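Local coordinates for DUF5642 domain-containing protein (Mycobacterium smegmatis, PDB 4TMD) that is of unknown function but belongs to the DUF5642 family of the Mog1p/PsbP clan and is probably made as a lipoprotein precursor with a signal peptide, at residues A73-G78 / N165-P170; T131-Q136 / L148-A153. All coordinates share one frame; numbering follows the deposited sequence.

Contact 1: A73-G78 / N165-P170; sequences AAEGEG and NPLVLP
L167 reaches back from the end of strand 158-166 over the type I' β-turn that links strands 67-76 and 79-88, and its side chain carries the packing here. With CG anti to the carbonyl carbon (chi1 -67°), the two methyls divide the work: CD1 lies with CG against the main chain of G78, CD1 being 4.0 Å from G78 C, while CD2 meets the tip of E75 at 3.8 Å from E75 OE1. The E75 chain, extended beyond CG, crosses the leucine obliquely; its carboxylate end, CD and OE1, rests on the CD2 methyl in van der Waals contact and keeps a weak, long ion pair with R80 of the adjacent strand. E77 and G78 are the central residues of the turn, and the positive phi of 75° at G78 is one that glycine adopts easily. L167 N donates to G78 O at 2.9 Å, nearly straight at the hydrogen, though the donor stands above the carbonyl plane. P166, which has no N-H to give, offers its CA-H to G78 O, and N165 ND2 bonds P166 O at 2.8 Å. A water donates to both G78 O and L167 O, so a backbone bond and a water bridge grip G78 O while the leucine packs on the turn.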
ATOM      1  N   ALA A  73      -2.179   1.772 -12.088  1.00 14.68           N
ATOM      2  CA  ALA A  73      -1.191   0.715 -11.858  1.00 14.28           C
ATOM      3  C   ALA A  73      -0.249   0.602 -13.047  1.00 19.17           C
ATOM      4  O   ALA A  73      -0.620   0.942 -14.173  1.00 20.59           O
ATOM      5  CB  ALA A  73      -1.885  -0.599 -11.595  1.00 20.02           C
ATOM      6  N   ALA A  74       0.975   0.146 -12.800  1.00 13.85           N
ATOM      7  CA  ALA A  74       1.979   0.028 -13.860  1.00 16.18           C
ATOM      8  C   ALA A  74       2.856  -1.181 -13.633  1.00 20.46           C
ATOM      9  O   ALA A  74       3.260  -1.447 -12.506  1.00 18.50           O
ATOM     10  CB  ALA A  74       2.840   1.258 -13.929  1.00 12.87           C
ATOM     11  N   GLU A  75       3.174  -1.896 -14.709  1.00 18.85           N
ATOM     12  CA  GLU A  75       4.074  -3.039 -14.621  1.00 18.34           C
ATOM     13  C   GLU A  75       5.212  -2.855 -15.598  1.00 22.17           C
ATOM     14  O   GLU A  75       4.972  -2.559 -16.768  1.00 18.30           O
ATOM     15  CB  GLU A  75       3.327  -4.340 -14.912  1.00 21.50           C
ATOM     16  CG  GLU A  75       2.109  -4.527 -14.035  1.00 25.57           C
ATOM     17  CD  GLU A  75       1.636  -5.967 -13.995  1.00 35.15           C
ATOM     18  OE1 GLU A  75       2.058  -6.754 -14.861  1.00 37.57           O
ATOM     19  OE2 GLU A  75       0.862  -6.314 -13.080  1.00 41.51           O
ATOM     20  N   GLY A  76       6.445  -3.004 -15.114  1.00 21.15           N
ATOM     21  CA  GLY A  76       7.623  -2.853 -15.955  1.00 19.88           C
ATOM     22  C   GLY A  76       8.882  -2.717 -15.121  1.00 26.66           C
ATOM     23  O   GLY A  76       8.791  -2.452 -13.928  1.00 23.41           O
ATOM     24  N   GLU A  77      10.048  -2.877 -15.751  1.00 23.05           N
ATOM     25  CA  GLU A  77      11.331  -2.900 -15.054  1.00 22.41           C
ATOM     26  C   GLU A  77      11.310  -3.900 -13.885  1.00 24.73           C
ATOM     27  O   GLU A  77      11.903  -3.655 -12.840  1.00 28.44           O
ATOM     28  CB  GLU A  77      11.706  -1.500 -14.545  1.00 26.97           C
ATOM     29  CG  GLU A  77      11.974  -0.448 -15.637  1.00 37.62           C
ATOM     30  CD  GLU A  77      13.354  -0.581 -16.289  1.00 48.33           C
ATOM     31  OE1 GLU A  77      14.244  -1.231 -15.694  1.00 58.83           O
ATOM     32  OE2 GLU A  77      13.549  -0.031 -17.399  1.00 52.42           O
ATOM     33  N   GLY A  78      10.597  -5.006 -14.054  1.00 17.08           N
ATOM     34  CA  GLY A  78      10.576  -6.053 -13.049  1.00 22.57           C
ATOM     35  C   GLY A  78       9.744  -5.747 -11.815  1.00 21.44           C
ATOM     36  O   GLY A  78       9.765  -6.506 -10.842  1.00 16.67           O
ATOM     37  N   ASN A 165       5.712  -4.159  -5.692  1.00 15.55           N
ATOM     38  CA  ASN A 165       6.153  -5.548  -5.503  1.00 16.74           C
ATOM     39  C   ASN A 165       6.957  -6.039  -6.715  1.00 22.62           C
ATOM     40  O   ASN A 165       6.745  -5.561  -7.824  1.00 17.81           O
ATOM     41  CB  ASN A 165       4.943  -6.456  -5.255  1.00 16.60           C
ATOM     42  CG  ASN A 165       4.078  -6.612  -6.485  1.00 21.64           C
ATOM     43  OD1 ASN A 165       3.154  -5.843  -6.707  1.00 28.07           O
ATOM     44  ND2 ASN A 165       4.390  -7.596  -7.308  1.00 24.69           N
ATOM     45  N   PRO A 166       7.890  -6.987  -6.502  1.00 24.53           N
ATOM     46  CA  PRO A 166       8.581  -7.590  -7.651  1.00 19.27           C
ATOM     47  C   PRO A 166       7.584  -8.338  -8.529  1.00 21.53           C
ATOM     48  O   PRO A 166       6.678  -8.976  -7.982  1.00 23.16           O
ATOM     49  CB  PRO A 166       9.572  -8.577  -7.010  1.00 19.28           C
ATOM     50  CG  PRO A 166       9.532  -8.323  -5.535  1.00 24.68           C
ATOM     51  CD  PRO A 166       8.199  -7.688  -5.244  1.00 17.26           C
ATOM     52  N   LEU A 167       7.717  -8.248  -9.849  1.00 23.25           N
ATOM     53  CA  LEU A 167       6.975  -9.148 -10.719  1.00 21.23           C
ATOM     54  C   LEU A 167       7.589 -10.535 -10.535  1.00 35.74           C
ATOM     55  O   LEU A 167       8.805 -10.704 -10.661  1.00 34.36           O
ATOM     56  CB  LEU A 167       7.052  -8.726 -12.180  1.00 27.04           C
ATOM     57  CG  LEU A 167       6.385  -7.422 -12.612  1.00 23.38           C
ATOM     58  CD1 LEU A 167       6.752  -7.089 -14.056  1.00 31.34           C
ATOM     59  CD2 LEU A 167       4.872  -7.514 -12.459  1.00 27.87           C
ATOM     60  N   VAL A 168       6.761 -11.507 -10.189  1.00 26.66           N
ATOM     61  CA  VAL A 168       7.200 -12.891 -10.101  1.00 32.48           C
ATOM     62  C   VAL A 168       6.613 -13.621 -11.288  1.00 40.77           C
ATOM     63  O   VAL A 168       5.422 -13.949 -11.314  1.00 36.36           O
ATOM     64  CB  VAL A 168       6.769 -13.554  -8.782  1.00 35.53           C
ATOM     65  CG1 VAL A 168       7.143 -15.040  -8.790  1.00 40.76           C
ATOM     66  CG2 VAL A 168       7.409 -12.835  -7.593  1.00 36.96           C
ATOM     67  N   LEU A 169       7.446 -13.816 -12.300  1.00 25.83           N
ATOM     68  CA  LEU A 169       6.980 -14.399 -13.539  1.00 28.66           C
ATOM     69  C   LEU A 169       7.592 -15.789 -13.684  1.00 40.75           C
ATOM     70  O   LEU A 169       8.722 -16.000 -13.239  1.00 30.76           O
ATOM     71  CB  LEU A 169       7.342 -13.512 -14.727  1.00 32.31           C
ATOM     72  CG  LEU A 169       6.840 -12.068 -14.630  1.00 42.45           C
ATOM     73  CD1 LEU A 169       7.120 -11.307 -15.924  1.00 33.26           C
ATOM     74  CD2 LEU A 169       5.355 -12.007 -14.279  1.00 40.10           C
ATOM     75  N   PRO A 170       6.847 -16.737 -14.297  1.00 33.47           N
ATOM     76  CA  PRO A 170       7.322 -18.110 -14.483  1.00 36.95           C
ATOM     77  C   PRO A 170       8.720 -18.127 -15.096  1.00 30.92           C
ATOM     78  O   PRO A 170       8.886 -17.586 -16.190  1.00 35.56           O
ATOM     79  CB  PRO A 170       6.289 -18.715 -15.447  1.00 34.22           C
ATOM     80  CG  PRO A 170       5.048 -17.931 -15.218  1.00 32.61           C
ATOM     81  CD  PRO A 170       5.509 -16.536 -14.890  1.00 33.24           C
TER
HETATM   82  O   HOH W   1      10.673  -9.072 -10.826  1.00 26.41           O

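Contact 2: T131-Q136 / L148-A153; sequences THRIIQ and LYNYVA
L148 pairs with R133 in this antiparallel β-hairpin as its hydrogen-bonded partner. Its N donates to R133 O and its O accepts from R133 N, the latter bond 2.9 Å long and nearly along the C=O axis. CG sits in the crowded position between the backbone N and the carbonyl carbon, which sets CD1 alongside the aliphatic part of R133, 3.7 Å from R133 CD. Arginine suits this place because its methylenes pack on the leucine while the guanidinium, past a bend at chi3, runs on to the carbonyl of A56. Y149 follows on the opposite face, in a non-hydrogen-bonded pair with H132. The two rings form an offset stack, planes 6° apart and centroids 4.0 Å from each other, with Y149 OH projecting over the imidazole near its rim. I134 CG1 covers the other imidazole face, L148 O lies at the ring edge in plane, 3.3 Å from H132 CD2, and H132 NE2 is bonded to E147. N150 returns to the face of L148 and R133, exchanging two backbone bonds with T131. Its CB lies beside T131 OG1 at 3.6 Å; asparagine suits the site because its amide gives OD1 to T163 OG1 on strand 158-166, and the threonine hydroxyl bonds weakly to a water that donates to N150 O. The four backbone bonds set the register that places the rings side by side; H132 CG anti to the backbone N (chi1 180°) and Y149 CG beside it (chi1 -71°) bring them face to face. The E147 carboxylate would be expected to favour a protonated imidazole, whose charge the tyrosine ring could help to stabilise.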
ATOM      1  N   THR A 131       5.659   0.353   4.952  1.00 11.08           N
ATOM      2  CA  THR A 131       6.049  -0.956   5.479  1.00 17.31           C
ATOM      3  C   THR A 131       6.576  -1.869   4.389  1.00 19.59           C
ATOM      4  O   THR A 131       6.363  -1.648   3.195  1.00 17.01           O
ATOM      5  CB  THR A 131       4.888  -1.714   6.221  1.00 18.36           C
ATOM      6  OG1 THR A 131       3.768  -1.892   5.348  1.00 21.00           O
ATOM      7  CG2 THR A 131       4.445  -0.972   7.481  1.00 23.61           C
ATOM      8  N   HIS A 132       7.285  -2.896   4.841  1.00 15.80           N
ATOM      9  CA  HIS A 132       7.855  -3.913   3.988  1.00 12.61           C
ATOM     10  C   HIS A 132       7.335  -5.251   4.498  1.00 20.52           C
ATOM     11  O   HIS A 132       7.607  -5.644   5.632  1.00 20.65           O
ATOM     12  CB  HIS A 132       9.376  -3.845   4.044  1.00 18.70           C
ATOM     13  CG  HIS A 132      10.072  -4.862   3.196  1.00 24.05           C
ATOM     14  ND1 HIS A 132      11.382  -5.241   3.421  1.00 22.10           N
ATOM     15  CD2 HIS A 132       9.668  -5.550   2.102  1.00 22.90           C
ATOM     16  CE1 HIS A 132      11.744  -6.127   2.516  1.00 28.24           C
ATOM     17  NE2 HIS A 132      10.726  -6.334   1.699  1.00 25.16           N
ATOM     18  N   ARG A 133       6.545  -5.919   3.678  1.00 12.38           N
ATOM     19  CA  ARG A 133       6.015  -7.230   4.015  1.00 16.34           C
ATOM     20  C   ARG A 133       6.792  -8.313   3.265  1.00 24.76           C
ATOM     21  O   ARG A 133       6.916  -8.264   2.036  1.00 22.09           O
ATOM     22  CB  ARG A 133       4.523  -7.308   3.675  1.00 16.88           C
ATOM     23  CG  ARG A 133       3.685  -6.161   4.261  1.00 24.15           C
ATOM     24  CD  ARG A 133       2.187  -6.242   3.864  1.00 25.18           C
ATOM     25  NE  ARG A 133       1.545  -7.440   4.406  1.00 26.42           N
ATOM     26  CZ  ARG A 133       1.071  -7.544   5.648  1.00 31.41           C
ATOM     27  NH1 ARG A 133       1.147  -6.516   6.492  1.00 22.12           N
ATOM     28  NH2 ARG A 133       0.513  -8.677   6.043  1.00 20.74           N
ATOM     29  N   ILE A 134       7.318  -9.288   3.998  1.00 18.25           N
ATOM     30  CA  ILE A 134       7.986 -10.441   3.379  1.00 20.99           C
ATOM     31  C   ILE A 134       7.287 -11.705   3.835  1.00 29.22           C
ATOM     32  O   ILE A 134       7.443 -12.103   4.986  1.00 26.45           O
ATOM     33  CB  ILE A 134       9.464 -10.520   3.754  1.00 25.43           C
ATOM     34  CG1 ILE A 134      10.147  -9.184   3.484  1.00 27.73           C
ATOM     35  CG2 ILE A 134      10.163 -11.620   2.970  1.00 34.95           C
ATOM     36  CD1 ILE A 134      11.035  -8.736   4.625  1.00 37.80           C
ATOM     37  N   ILE A 135       6.509 -12.325   2.949  1.00 27.22           N
ATOM     38  CA  ILE A 135       5.668 -13.453   3.354  1.00 33.21           C
ATOM     39  C   ILE A 135       5.961 -14.739   2.595  1.00 38.08           C
ATOM     40  O   ILE A 135       5.982 -14.757   1.367  1.00 37.07           O
ATOM     41  CB  ILE A 135       4.169 -13.158   3.164  1.00 33.24           C
ATOM     42  CG1 ILE A 135       3.810 -11.739   3.619  1.00 39.17           C
ATOM     43  CG2 ILE A 135       3.334 -14.200   3.902  1.00 34.61           C
ATOM     44  CD1 ILE A 135       4.128 -11.469   5.060  1.00 33.35           C
ATOM     45  N   GLN A 136       6.159 -15.821   3.335  1.00 33.09           N
ATOM     46  CA  GLN A 136       6.354 -17.129   2.729  1.00 39.79           C
ATOM     47  C   GLN A 136       5.107 -17.977   2.958  1.00 51.48           C
ATOM     48  O   GLN A 136       4.675 -18.153   4.102  1.00 36.42           O
ATOM     49  CB  GLN A 136       7.590 -17.809   3.311  1.00 42.28           C
ATOM     50  CG  GLN A 136       7.896 -19.156   2.706  1.00 56.21           C
ATOM     51  CD  GLN A 136       9.265 -19.667   3.097  1.00 58.59           C
ATOM     52  OE1 GLN A 136       9.932 -19.100   3.964  1.00 72.95           O
ATOM     53  NE2 GLN A 136       9.698 -20.740   2.451  1.00 69.65           N
ATOM     54  N   LEU A 148       6.396  -7.297  -0.679  1.00 22.65           N
ATOM     55  CA  LEU A 148       5.914  -5.992  -1.150  1.00 19.91           C
ATOM     56  C   LEU A 148       6.274  -4.845  -0.214  1.00 22.99           C
ATOM     57  O   LEU A 148       6.596  -5.051   0.963  1.00 21.75           O
ATOM     58  CB  LEU A 148       4.392  -6.024  -1.377  1.00 21.96           C
ATOM     59  CG  LEU A 148       3.384  -6.220  -0.239  1.00 25.39           C
ATOM     60  CD1 LEU A 148       3.147  -4.937   0.533  1.00 27.64           C
ATOM     61  CD2 LEU A 148       2.063  -6.750  -0.774  1.00 30.78           C
ATOM     62  N   TYR A 149       6.232  -3.639  -0.771  1.00 18.69           N
ATOM     63  CA  TYR A 149       6.319  -2.411  -0.010  1.00 18.43           C
ATOM     64  C   TYR A 149       4.985  -1.682  -0.112  1.00 23.54           C
ATOM     65  O   TYR A 149       4.342  -1.695  -1.167  1.00 21.36           O
ATOM     66  CB  TYR A 149       7.459  -1.538  -0.513  1.00 16.18           C
ATOM     67  CG  TYR A 149       8.822  -2.086  -0.193  1.00 20.51           C
ATOM     68  CD1 TYR A 149       9.541  -1.605   0.891  1.00 22.45           C
ATOM     69  CD2 TYR A 149       9.403  -3.094  -0.970  1.00 23.30           C
ATOM     70  CE1 TYR A 149      10.794  -2.095   1.188  1.00 24.60           C
ATOM     71  CE2 TYR A 149      10.673  -3.590  -0.671  1.00 22.52           C
ATOM     72  CZ  TYR A 149      11.354  -3.085   0.410  1.00 25.67           C
ATOM     73  OH  TYR A 149      12.613  -3.553   0.727  1.00 26.62           O
ATOM     74  N   ASN A 150       4.563  -1.097   1.008  1.00 15.42           N
ATOM     75  CA  ASN A 150       3.309  -0.363   1.131  1.00 20.53           C
ATOM     76  C   ASN A 150       3.617   1.029   1.638  1.00 17.16           C
ATOM     77  O   ASN A 150       4.321   1.165   2.635  1.00 17.69           O
ATOM     78  CB  ASN A 150       2.366  -1.030   2.138  1.00 25.93           C
ATOM     79  CG  ASN A 150       1.315  -1.874   1.493  1.00 37.00           C
ATOM     80  OD1 ASN A 150       0.765  -1.520   0.451  1.00 52.06           O
ATOM     81  ND2 ASN A 150       1.009  -3.005   2.116  1.00 43.92           N
ATOM     82  N   TYR A 151       3.073   2.056   1.001  1.00 15.22           N
ATOM     83  CA  TYR A 151       3.229   3.408   1.527  1.00 11.83           C
ATOM     84  C   TYR A 151       1.848   4.008   1.585  1.00 18.89           C
ATOM     85  O   TYR A 151       1.096   3.965   0.617  1.00 12.11           O
ATOM     86  CB  TYR A 151       4.175   4.257   0.676  1.00 13.41           C
ATOM     87  CG  TYR A 151       5.547   3.637   0.598  1.00 16.93           C
ATOM     88  CD1 TYR A 151       6.521   3.955   1.534  1.00 18.73           C
ATOM     89  CD2 TYR A 151       5.858   2.700  -0.388  1.00 16.17           C
ATOM     90  CE1 TYR A 151       7.773   3.363   1.490  1.00 18.95           C
ATOM     91  CE2 TYR A 151       7.119   2.107  -0.440  1.00 13.19           C
ATOM     92  CZ  TYR A 151       8.066   2.445   0.495  1.00 17.25           C
ATOM     93  OH  TYR A 151       9.317   1.860   0.453  1.00 20.73           O
ATOM     94  N   VAL A 152       1.519   4.548   2.748  1.00 12.29           N
ATOM     95  CA  VAL A 152       0.199   5.067   3.013  1.00 12.30           C
ATOM     96  C   VAL A 152       0.281   6.540   3.377  1.00 14.76           C
ATOM     97  O   VAL A 152       1.094   6.908   4.227  1.00 15.42           O
ATOM     98  CB  VAL A 152      -0.452   4.297   4.181  1.00 13.72           C
ATOM     99  CG1 VAL A 152      -1.771   4.971   4.610  1.00 16.22           C
ATOM    100  CG2 VAL A 152      -0.673   2.854   3.803  1.00 14.56           C
ATOM    101  N   ALA A 153      -0.545   7.373   2.749  1.00 13.83           N
ATOM    102  CA  ALA A 153      -0.662   8.770   3.165  1.00 11.81           C
ATOM    103  C   ALA A 153      -2.090   9.069   3.559  1.00 19.20           C
ATOM    104  O   ALA A 153      -3.012   8.784   2.804  1.00 19.10           O
ATOM    105  CB  ALA A 153      -0.214   9.714   2.060  1.00 13.68           C
TER
HETATM  106  O   HOH W   2       2.491   1.153   5.021  1.00 22.40           O

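In the fold
Both contacts belong to one antiparallel sheet, with centres about 15 Å apart. Contact 2 lies nearer the middle of the chain, about 7 Å from its centre, and pairs the neighbouring strands 127-137 and 145-155. Contact 1 lies about 15 Å out, where strands 67-76 and 158-166, separated in the sheet by strand 79-88, run into their end loops. Along the chain contact 2 is nested inside the long loop that contact 1 closes. Strand 158-166 follows and adjoins 145-155, so the two contacts touch directly where N165 CB packs on L148 CB at 3.9 Å. Within the single DUF5642 domain, contact 1 thus joins strand ends across strand 79-88, while contact 2 is pairing within a hairpin of the same sheet.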